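Local structure of choline kinase (Streptococcus pneumoniae, 4R78) at residues Asn76-Leu84 / Asn96-Gly104; Ile122-Leu133 / Ser234-Phe244. The protein binds AMP in its nucleotide pocket and probably phosphorylates choline with ATP, as a choline kinase of protein kinase-like fold. All blocks are in the same frame, centred on the assembly; numbering follows the deposited sequence.

Interaction 1: Asn76-Leu84 / Asn96-Gly104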
loop_
_atom_site.group_PDB
_atom_site.type_symbol
_atom_site.label_atom_id
_atom_site.label_comp_id
_atom_site.label_asym_id
_atom_site.label_seq_id
_atom_site.Cartn_x
_atom_site.Cartn_y
_atom_site.Cartn_z
ATOM N N ASN A 76 -3.041 11.845 1.630
ATOM C CA ASN A 76 -3.985 12.925 1.386
ATOM C C ASN A 76 -5.388 12.336 1.354
ATOM O O ASN A 76 -5.778 11.674 0.393
ATOM C CB ASN A 76 -3.645 13.644 0.073
ATOM C CG ASN A 76 -4.544 14.845 -0.204
ATOM O OD1 ASN A 76 -5.754 14.809 0.018
ATOM N ND2 ASN A 76 -3.948 15.910 -0.736
ATOM N N ARG A 77 -6.139 12.575 2.427
ATOM C CA ARG A 77 -7.419 11.901 2.643
ATOM C C ARG A 77 -8.446 12.208 1.564
ATOM O O ARG A 77 -9.158 11.322 1.111
ATOM C CB ARG A 77 -7.967 12.223 4.032
ATOM C CG ARG A 77 -7.021 11.773 5.139
ATOM C CD ARG A 77 -7.531 12.156 6.507
ATOM N NE ARG A 77 -6.498 11.961 7.521
ATOM C CZ ARG A 77 -6.571 12.429 8.761
ATOM N NH1 ARG A 77 -5.581 12.209 9.614
ATOM N NH2 ARG A 77 -7.622 13.141 9.149
ATOM N N GLN A 78 -8.505 13.466 1.147
ATOM C CA GLN A 78 -9.438 13.848 0.094
ATOM C C GLN A 78 -9.040 13.288 -1.263
ATOM O O GLN A 78 -9.901 12.817 -2.008
ATOM C CB GLN A 78 -9.636 15.354 0.074
ATOM C CG GLN A 78 -10.460 15.795 1.262
ATOM C CD GLN A 78 -11.170 17.101 1.046
ATOM O OE1 GLN A 78 -12.397 17.177 1.144
ATOM N NE2 GLN A 78 -10.407 18.146 0.764
ATOM N N ASP A 79 -7.742 13.303 -1.571
ATOM C CA ASP A 79 -7.247 12.648 -2.781
ATOM C C ASP A 79 -7.741 11.209 -2.813
ATOM O O ASP A 79 -8.267 10.749 -3.826
ATOM C CB ASP A 79 -5.717 12.616 -2.814
ATOM C CG ASP A 79 -5.089 13.914 -3.302
ATOM O OD1 ASP A 79 -5.795 14.921 -3.529
ATOM O OD2 ASP A 79 -3.847 13.913 -3.429
ATOM N N GLU A 80 -7.578 10.511 -1.689
ATOM C CA GLU A 80 -7.861 9.083 -1.626
ATOM C C GLU A 80 -9.349 8.767 -1.574
ATOM O O GLU A 80 -9.774 7.713 -2.048
ATOM C CB GLU A 80 -7.107 8.427 -0.467
ATOM C CG GLU A 80 -5.581 8.517 -0.600
ATOM C CD GLU A 80 -5.041 7.905 -1.886
ATOM O OE1 GLU A 80 -3.908 8.269 -2.261
ATOM O OE2 GLU A 80 -5.739 7.077 -2.518
ATOM N N LYS A 81 -10.138 9.683 -1.010
ATOM C CA LYS A 81 -11.592 9.540 -1.044
ATOM C C LYS A 81 -12.091 9.650 -2.485
ATOM O O LYS A 81 -12.940 8.867 -2.916
ATOM C CB LYS A 81 -12.288 10.561 -0.133
ATOM C CG LYS A 81 -13.777 10.301 0.014
ATOM C CD LYS A 81 -14.371 11.039 1.192
ATOM C CE LYS A 81 -15.838 10.681 1.344
ATOM N NZ LYS A 81 -16.379 11.180 2.637
ATOM N N TYR A 82 -11.544 10.608 -3.231
ATOM C CA TYR A 82 -11.845 10.719 -4.653
ATOM C C TYR A 82 -11.380 9.483 -5.416
ATOM O O TYR A 82 -12.105 8.955 -6.258
ATOM C CB TYR A 82 -11.211 11.965 -5.275
ATOM C CG TYR A 82 -11.406 12.015 -6.775
ATOM C CD1 TYR A 82 -12.675 12.224 -7.322
ATOM C CD2 TYR A 82 -10.335 11.818 -7.649
ATOM C CE1 TYR A 82 -12.872 12.251 -8.698
ATOM C CE2 TYR A 82 -10.520 11.861 -9.034
ATOM C CZ TYR A 82 -11.793 12.066 -9.546
ATOM O OH TYR A 82 -12.001 12.100 -10.906
ATOM N N ASN A 83 -10.167 9.024 -5.124
ATOM C CA ASN A 83 -9.653 7.856 -5.820
ATOM C C ASN A 83 -10.557 6.641 -5.646
ATOM O O ASN A 83 -10.753 5.882 -6.591
ATOM C CB ASN A 83 -8.202 7.570 -5.430
ATOM C CG ASN A 83 -7.241 8.637 -5.952
ATOM O OD1 ASN A 83 -7.622 9.493 -6.752
ATOM N ND2 ASN A 83 -5.998 8.594 -5.493
ATOM N N LEU A 84 -11.149 6.489 -4.460
ATOM C CA LEU A 84 -12.118 5.416 -4.218
ATOM C C LEU A 84 -13.302 5.501 -5.176
ATOM O O LEU A 84 -13.639 4.520 -5.842
ATOM C CB LEU A 84 -12.631 5.442 -2.775
ATOM C CG LEU A 84 -11.894 4.740 -1.633
ATOM C CD1 LEU A 84 -12.817 4.672 -0.426
ATOM C CD2 LEU A 84 -11.431 3.341 -2.015
ATOM N N ASN A 96 -17.088 0.085 -0.208
ATOM C CA ASN A 96 -16.898 1.101 0.825
ATOM C C ASN A 96 -18.226 1.661 1.337
ATOM O O ASN A 96 -19.122 1.965 0.542
ATOM C CB ASN A 96 -16.037 2.247 0.285
ATOM C CG ASN A 96 -15.769 3.316 1.328
ATOM O OD1 ASN A 96 -15.109 3.069 2.342
ATOM N ND2 ASN A 96 -16.288 4.509 1.088
ATOM N N TYR A 97 -18.336 1.807 2.657
ATOM C CA TYR A 97 -19.513 2.424 3.276
ATOM C C TYR A 97 -19.246 3.827 3.816
ATOM O O TYR A 97 -20.116 4.700 3.763
ATOM C CB TYR A 97 -20.066 1.534 4.388
ATOM C CG TYR A 97 -20.735 0.289 3.872
ATOM C CD1 TYR A 97 -22.005 0.350 3.303
ATOM C CD2 TYR A 97 -20.103 -0.950 3.948
ATOM C CE1 TYR A 97 -22.632 -0.790 2.823
ATOM C CE2 TYR A 97 -20.726 -2.104 3.470
ATOM C CZ TYR A 97 -21.990 -2.009 2.905
ATOM O OH TYR A 97 -22.631 -3.135 2.431
ATOM N N LEU A 98 -18.044 4.032 4.346
ATOM C CA LEU A 98 -17.655 5.318 4.909
ATOM C C LEU A 98 -16.173 5.575 4.675
ATOM O O LEU A 98 -15.354 4.662 4.775
ATOM C CB LEU A 98 -17.963 5.362 6.411
ATOM C CG LEU A 98 -18.041 6.732 7.085
ATOM C CD1 LEU A 98 -19.377 7.407 6.778
ATOM C CD2 LEU A 98 -17.852 6.592 8.586
ATOM N N PHE A 99 -15.836 6.816 4.339
ATOM C CA PHE A 99 -14.442 7.235 4.269
ATOM C C PHE A 99 -14.354 8.569 4.998
ATOM O O PHE A 99 -14.684 9.622 4.443
ATOM C CB PHE A 99 -13.958 7.333 2.817
ATOM C CG PHE A 99 -12.453 7.335 2.666
ATOM C CD1 PHE A 99 -11.752 6.142 2.509
ATOM C CD2 PHE A 99 -11.737 8.528 2.672
ATOM C CE1 PHE A 99 -10.359 6.137 2.360
ATOM C CE2 PHE A 99 -10.345 8.536 2.516
ATOM C CZ PHE A 99 -9.658 7.340 2.357
ATOM N N ASP A 100 -13.932 8.502 6.256
ATOM C CA ASP A 100 -13.948 9.655 7.148
ATOM C C ASP A 100 -12.712 10.526 6.961
ATOM O O ASP A 100 -11.586 10.113 7.254
ATOM C CB ASP A 100 -14.070 9.197 8.605
ATOM C CG ASP A 100 -14.187 10.358 9.576
ATOM O OD1 ASP A 100 -13.201 10.628 10.291
ATOM O OD2 ASP A 100 -15.267 10.989 9.631
ATOM N N ILE A 101 -12.949 11.735 6.464
ATOM C CA ILE A 101 -11.920 12.744 6.226
ATOM C C ILE A 101 -11.372 13.337 7.526
ATOM O O ILE A 101 -10.187 13.672 7.618
ATOM C CB ILE A 101 -12.502 13.881 5.320
ATOM C CG1 ILE A 101 -12.840 13.347 3.920
ATOM C CG2 ILE A 101 -11.573 15.079 5.253
ATOM C CD1 ILE A 101 -11.692 12.628 3.236
ATOM N N GLU A 102 -12.238 13.462 8.528
ATOM C CA GLU A 102 -11.866 14.097 9.790
ATOM C C GLU A 102 -10.713 13.382 10.500
ATOM O O GLU A 102 -9.760 14.025 10.952
ATOM C CB GLU A 102 -13.095 14.223 10.706
ATOM C CG GLU A 102 -12.810 14.731 12.125
ATOM C CD GLU A 102 -12.373 16.193 12.204
ATOM O OE1 GLU A 102 -12.251 16.888 11.167
ATOM O OE2 GLU A 102 -12.153 16.658 13.340
ATOM N N ALA A 103 -10.787 12.053 10.573
ATOM C CA ALA A 103 -9.798 11.268 11.310
ATOM C C ALA A 103 -8.984 10.321 10.424
ATOM O O ALA A 103 -7.923 9.848 10.831
ATOM C CB ALA A 103 -10.476 10.492 12.427
ATOM N N GLY A 104 -9.485 10.039 9.225
ATOM C CA GLY A 104 -8.801 9.117 8.319
ATOM C C GLY A 104 -9.150 7.676 8.634
ATOM O O GLY A 104 -8.292 6.890 9.051
HETATM O O HOH W 1 -6.871 13.338 12.017
HETATM O O HOH W 2 -17.863 8.780 3.939
#

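Interaction 2: Ile122-Leu133 / Ser234-Phe244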
loop_
_atom_site.group_PDB
_atom_site.type_symbol
_atom_site.label_atom_id
_atom_site.label_comp_id
_atom_site.label_asym_id
_atom_site.label_seq_id
_atom_site.Cartn_x
_atom_site.Cartn_y
_atom_site.Cartn_z
ATOM N N ILE A 122 -0.033 -16.152 -3.647
ATOM C CA ILE A 122 -0.005 -15.197 -4.755
ATOM C C ILE A 122 0.687 -15.798 -5.986
ATOM O O ILE A 122 0.299 -15.531 -7.126
ATOM C CB ILE A 122 0.632 -13.837 -4.329
ATOM C CG1 ILE A 122 0.120 -12.699 -5.215
ATOM C CG2 ILE A 122 2.149 -13.901 -4.323
ATOM C CD1 ILE A 122 0.263 -11.323 -4.590
ATOM N N LYS A 123 1.682 -16.648 -5.741
ATOM C CA LYS A 123 2.463 -17.265 -6.811
ATOM C C LYS A 123 1.695 -18.326 -7.608
ATOM O O LYS A 123 2.123 -18.718 -8.692
ATOM C CB LYS A 123 3.777 -17.819 -6.253
ATOM C CG LYS A 123 4.771 -16.722 -5.896
ATOM C CD LYS A 123 5.808 -17.181 -4.890
ATOM C CE LYS A 123 6.590 -15.992 -4.360
ATOM N NZ LYS A 123 7.794 -16.417 -3.593
ATOM N N THR A 124 0.560 -18.773 -7.075
ATOM C CA THR A 124 -0.307 -19.709 -7.789
ATOM C C THR A 124 -1.374 -19.007 -8.633
ATOM O O THR A 124 -2.136 -19.670 -9.340
ATOM C CB THR A 124 -1.012 -20.705 -6.829
ATOM O OG1 THR A 124 -1.938 -20.003 -5.984
ATOM C CG2 THR A 124 0.005 -21.454 -5.971
ATOM N N LYS A 125 -1.423 -17.675 -8.568
ATOM C CA LYS A 125 -2.550 -16.929 -9.139
ATOM C C LYS A 125 -2.166 -15.823 -10.122
ATOM O O LYS A 125 -2.875 -14.815 -10.241
ATOM C CB LYS A 125 -3.423 -16.365 -8.017
ATOM C CG LYS A 125 -4.126 -17.444 -7.207
ATOM C CD LYS A 125 -4.731 -16.872 -5.945
ATOM C CE LYS A 125 -5.217 -17.975 -5.009
ATOM N NZ LYS A 125 -6.396 -18.721 -5.540
ATOM N N PHE A 126 -1.065 -16.026 -10.840
ATOM C CA PHE A 126 -0.621 -15.084 -11.874
ATOM C C PHE A 126 -1.684 -14.912 -12.956
ATOM O O PHE A 126 -1.824 -13.827 -13.524
ATOM C CB PHE A 126 0.685 -15.561 -12.521
ATOM C CG PHE A 126 1.917 -15.362 -11.669
ATOM C CD1 PHE A 126 1.825 -15.020 -10.320
ATOM C CD2 PHE A 126 3.184 -15.558 -12.221
ATOM C CE1 PHE A 126 2.972 -14.853 -9.544
ATOM C CE2 PHE A 126 4.333 -15.398 -11.452
ATOM C CZ PHE A 126 4.226 -15.044 -10.114
ATOM N N ASP A 127 -2.430 -15.984 -13.232
ATOM C CA ASP A 127 -3.493 -15.947 -14.238
ATOM C C ASP A 127 -4.581 -14.919 -13.911
ATOM O O ASP A 127 -5.251 -14.414 -14.815
ATOM C CB ASP A 127 -4.096 -17.347 -14.464
ATOM C CG ASP A 127 -4.823 -17.892 -13.238
ATOM O OD1 ASP A 127 -4.410 -17.596 -12.098
ATOM O OD2 ASP A 127 -5.816 -18.632 -13.421
ATOM N N LYS A 128 -4.738 -14.614 -12.624
ATOM C CA LYS A 128 -5.682 -13.594 -12.160
ATOM C C LYS A 128 -5.000 -12.257 -11.877
ATOM O O LYS A 128 -5.559 -11.197 -12.163
ATOM C CB LYS A 128 -6.398 -14.049 -10.883
ATOM C CG LYS A 128 -7.370 -15.202 -11.047
ATOM C CD LYS A 128 -8.064 -15.486 -9.722
ATOM C CE LYS A 128 -9.108 -16.586 -9.845
ATOM N NZ LYS A 128 -9.802 -16.815 -8.541
ATOM N N ILE A 129 -3.802 -12.305 -11.300
ATOM C CA ILE A 129 -3.158 -11.086 -10.802
ATOM C C ILE A 129 -2.548 -10.228 -11.908
ATOM O O ILE A 129 -2.606 -8.998 -11.836
ATOM C CB ILE A 129 -2.170 -11.379 -9.648
ATOM C CG1 ILE A 129 -2.954 -11.923 -8.450
ATOM C CG2 ILE A 129 -1.416 -10.114 -9.225
ATOM C CD1 ILE A 129 -2.151 -12.753 -7.498
ATOM N N ALA A 130 -1.977 -10.858 -12.933
ATOM C CA ALA A 130 -1.444 -10.084 -14.060
ATOM C C ALA A 130 -2.534 -9.247 -14.751
ATOM O O ALA A 130 -2.335 -8.050 -14.959
ATOM C CB ALA A 130 -0.684 -10.969 -15.054
ATOM N N PRO A 131 -3.695 -9.857 -15.079
ATOM C CA PRO A 131 -4.803 -9.058 -15.614
ATOM C C PRO A 131 -5.272 -7.945 -14.676
ATOM O O PRO A 131 -5.643 -6.869 -15.148
ATOM C CB PRO A 131 -5.910 -10.094 -15.822
ATOM C CG PRO A 131 -5.170 -11.348 -16.103
ATOM C CD PRO A 131 -3.984 -11.303 -15.182
ATOM N N ILE A 132 -5.249 -8.190 -13.365
ATOM C CA ILE A 132 -5.633 -7.155 -12.403
ATOM C C ILE A 132 -4.721 -5.933 -12.511
ATOM O O ILE A 132 -5.197 -4.799 -12.556
ATOM C CB ILE A 132 -5.682 -7.689 -10.944
ATOM C CG1 ILE A 132 -6.934 -8.547 -10.732
ATOM C CG2 ILE A 132 -5.643 -6.532 -9.929
ATOM C CD1 ILE A 132 -6.954 -9.303 -9.414
ATOM N N LEU A 133 -3.414 -6.168 -12.573
ATOM C CA LEU A 133 -2.472 -5.057 -12.679
ATOM C C LEU A 133 -2.609 -4.338 -14.017
ATOM O O LEU A 133 -2.491 -3.115 -14.082
ATOM C CB LEU A 133 -1.033 -5.507 -12.418
ATOM C CG LEU A 133 -0.702 -5.899 -10.968
ATOM C CD1 LEU A 133 0.802 -5.856 -10.745
ATOM C CD2 LEU A 133 -1.436 -5.019 -9.948
ATOM N N SER A 234 6.611 -9.945 -2.066
ATOM C CA SER A 234 6.396 -11.396 -2.048
ATOM C C SER A 234 7.671 -12.194 -2.318
ATOM O O SER A 234 7.618 -13.419 -2.468
ATOM C CB SER A 234 5.305 -11.800 -3.039
ATOM O OG SER A 234 4.023 -11.414 -2.577
ATOM N N GLU A 235 8.804 -11.495 -2.381
ATOM C CA GLU A 235 10.116 -12.108 -2.633
ATOM C C GLU A 235 10.091 -13.078 -3.819
ATOM O O GLU A 235 10.456 -14.250 -3.696
ATOM C CB GLU A 235 10.650 -12.789 -1.365
ATOM C CG GLU A 235 10.881 -11.835 -0.202
ATOM C CD GLU A 235 11.685 -12.467 0.914
ATOM O OE1 GLU A 235 12.754 -13.044 0.625
ATOM O OE2 GLU A 235 11.252 -12.369 2.076
ATOM N N PHE A 236 9.642 -12.576 -4.965
ATOM C CA PHE A 236 9.634 -13.349 -6.199
ATOM C C PHE A 236 11.047 -13.782 -6.567
ATOM O O PHE A 236 12.000 -13.011 -6.436
ATOM C CB PHE A 236 9.084 -12.507 -7.353
ATOM C CG PHE A 236 7.575 -12.474 -7.457
ATOM C CD1 PHE A 236 6.977 -12.274 -8.698
ATOM C CD2 PHE A 236 6.755 -12.627 -6.335
ATOM C CE1 PHE A 236 5.589 -12.217 -8.825
ATOM C CE2 PHE A 236 5.365 -12.582 -6.456
ATOM C CZ PHE A 236 4.786 -12.376 -7.704
ATOM N N THR A 237 11.172 -15.020 -7.030
ATOM C CA THR A 237 12.408 -15.495 -7.641
ATOM C C THR A 237 12.540 -14.867 -9.023
ATOM O O THR A 237 11.581 -14.282 -9.532
ATOM C CB THR A 237 12.372 -17.012 -7.829
ATOM O OG1 THR A 237 11.269 -17.347 -8.678
ATOM C CG2 THR A 237 12.216 -17.718 -6.488
ATOM N N SER A 238 13.710 -15.004 -9.640
ATOM C CA SER A 238 13.893 -14.552 -11.021
ATOM C C SER A 238 12.903 -15.230 -11.972
ATOM O O SER A 238 12.375 -14.584 -12.876
ATOM C CB SER A 238 15.335 -14.767 -11.490
ATOM O OG SER A 238 15.688 -16.135 -11.483
ATOM N N GLN A 239 12.632 -16.517 -11.749
ATOM C CA GLN A 239 11.686 -17.268 -12.583
ATOM C C GLN A 239 10.273 -16.703 -12.459
ATOM O O GLN A 239 9.553 -16.582 -13.451
ATOM C CB GLN A 239 11.679 -18.760 -12.221
ATOM C CG GLN A 239 12.965 -19.514 -12.541
ATOM C CD GLN A 239 14.039 -19.354 -11.477
ATOM O OE1 GLN A 239 13.794 -18.822 -10.390
ATOM N NE2 GLN A 239 15.242 -19.821 -11.789
ATOM N N GLU A 240 9.883 -16.361 -11.234
ATOM C CA GLU A 240 8.562 -15.795 -10.979
ATOM C C GLU A 240 8.420 -14.389 -11.555
ATOM O O GLU A 240 7.375 -14.059 -12.109
ATOM C CB GLU A 240 8.248 -15.824 -9.485
ATOM C CG GLU A 240 7.932 -17.234 -8.999
ATOM C CD GLU A 240 8.227 -17.465 -7.529
ATOM O OE1 GLU A 240 8.679 -16.539 -6.818
ATOM O OE2 GLU A 240 8.003 -18.602 -7.082
ATOM N N GLU A 241 9.473 -13.579 -11.440
ATOM C CA GLU A 241 9.479 -12.255 -12.069
ATOM C C GLU A 241 9.319 -12.346 -13.585
ATOM O O GLU A 241 8.463 -11.676 -14.158
ATOM C CB GLU A 241 10.739 -11.465 -11.709
ATOM C CG GLU A 241 10.797 -11.064 -10.242
ATOM C CD GLU A 241 11.869 -10.039 -9.929
ATOM O OE1 GLU A 241 12.666 -9.685 -10.823
ATOM O OE2 GLU A 241 11.908 -9.583 -8.772
ATOM N N GLU A 242 10.122 -13.192 -14.224
ATOM C CA GLU A 242 10.073 -13.347 -15.679
ATOM C C GLU A 242 8.723 -13.865 -16.166
ATOM O O GLU A 242 8.176 -13.361 -17.153
ATOM C CB GLU A 242 11.218 -14.240 -16.167
ATOM C CG GLU A 242 12.586 -13.582 -16.054
ATOM C CD GLU A 242 12.636 -12.212 -16.716
ATOM O OE1 GLU A 242 12.614 -12.152 -17.966
ATOM O OE2 GLU A 242 12.698 -11.197 -15.984
ATOM N N THR A 243 8.180 -14.855 -15.461
ATOM C CA THR A 243 6.885 -15.424 -15.811
ATOM C C THR A 243 5.778 -14.386 -15.633
ATOM O O THR A 243 4.930 -14.233 -16.508
ATOM C CB THR A 243 6.589 -16.712 -15.000
ATOM O OG1 THR A 243 7.618 -17.676 -15.260
ATOM C CG2 THR A 243 5.242 -17.310 -15.376
ATOM N N PHE A 244 5.796 -13.663 -14.514
ATOM C CA PHE A 244 4.788 -12.637 -14.293
ATOM C C PHE A 244 4.856 -11.539 -15.349
ATOM O O PHE A 244 3.825 -11.120 -15.873
ATOM C CB PHE A 244 4.871 -12.028 -12.892
ATOM C CG PHE A 244 3.679 -11.179 -12.552
ATOM C CD1 PHE A 244 2.572 -11.740 -11.911
ATOM C CD2 PHE A 244 3.633 -9.831 -12.913
ATOM C CE1 PHE A 244 1.451 -10.967 -11.623
ATOM C CE2 PHE A 244 2.510 -9.051 -12.625
ATOM C CZ PHE A 244 1.427 -9.618 -11.981
#

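Interaction 1: Asn76-Leu84 / Asn96-Gly104
Helix 77-84 turns Arg77, Lys81 and Leu84 toward strand 98-100 and runs antiparallel to it, with the axes 165° apart and 9.4 Å from each other at closest approach. This is the helix of the kinase-like N-terminal lobe packed on its five-stranded antiparallel sheet, at the outermost strand 96-100. Phe99 is the buried centre. Its CG lies anti to the backbone N (chi1 -162°), and this directs the ring at the helix. Lys81 CA sits over one ring face, and Leu84 CD1 comes in obliquely to Phe99 CD1 at 3.5 Å. Phe67, outside the two segments, also meets this ring.

Lys81 slides past Phe99 in the opposite direction. Its CB touches Phe99 CD2, and the extended chain carries NZ to Phe99 O at 2.9 Å, a hydrogen bond. A water accepts from both Lys81 NZ and Phe99 N, so the lysine meets Phe99 O directly and Phe99 N through the water. The Ile101 side chain crosses Lys81 at about a right angle, CD1 touching Lys81 CD and Arg77 CB.

The Arg77 chain is extended from CG to NE and lies along the turn 101-104. Gly104 N and Ala103 O lie over one face of the guanidinium, offset toward its rim. In the guanidinium plane, Arg77 NH2 donates to Ile101 O at 3.0 Å with an N-H...O angle of 165°.

Interaction 2: Ile122-Leu133 / Ser234-Phe244
Phe126 presents one ring face to Phe244, whose CD1 lies 3.6 Å above the Phe126 plane, over the ring centre. The backbone oxygen of Lys123 lies over the rim of the opposite face, and Thr243 CG2 comes to the ring edge. With Phe236 these rings form an aromatic cluster between two helices of the mainly helical C-terminal lobe of the kinase-like fold. The Phe126-Phe244 pair is T-shaped, with planes at 88° and centroids 5.0 Å apart. The Phe236 ring is nearly parallel to that of Phe126 but slid aside, so the two barely overlap and meet through Phe126 CZ and Phe236 CE1 at 3.4 Å.

Helices 126-133 and 238-244 cross at -57°. Phe244 is a knob in the hole formed by Phe126, Ile129, Ala130 and Leu133. Its CG stands anti to the backbone N (chi1 -168°), which swings the ring into that hole. Ala130 CB lies over one Phe244 face, while Ile129 CG2 meets the edge. Leu230 of helix 223-233 also touches Phe244.

Thr237 and Glu240 form a capping box at the start of helix 238-244. Thr237 OG1 accepts from Glu240 N, and Thr237 N donates to Glu240 OE1 at 2.9 Å from above the carboxylate plane. The extended Lys123 chain crosses Glu240 at about a right angle, and its NZ makes a salt bridge to the same OE1 at 3.3 Å. The bond from Thr237 N probably helps to hold the carboxylate where Lys123 meets it. Just before this helix, the preceding one ends in a Schellman motif with Glu235 at C-prime. Lys123 NZ adds weak hydrogen bonds to Ser234 O, at 3.2 Å, and Glu235 O.

How the interactions relate
The two contacts follow one another along the chain: interaction 1 closes before interaction 2 opens. Their centres are about 30 Å apart, on opposite sides of the chain's centre, and their nearest atoms are about 13 Å apart. They share no helix or sheet. Interaction 1 joins helix 77-87 to the edge strand of the five-stranded sheet. Interaction 2 joins helices 126-137 and 238-248. In the protein kinase-like fold, interaction 1 lies in the N-terminal lobe and interaction 2 in the helical C-terminal lobe. The AMP pocket draws on both parts, with Asn52 and Ile63 from the five-stranded sheet and Asn201 and Asp214 from later in the chain. Neither contact forms the pocket itself.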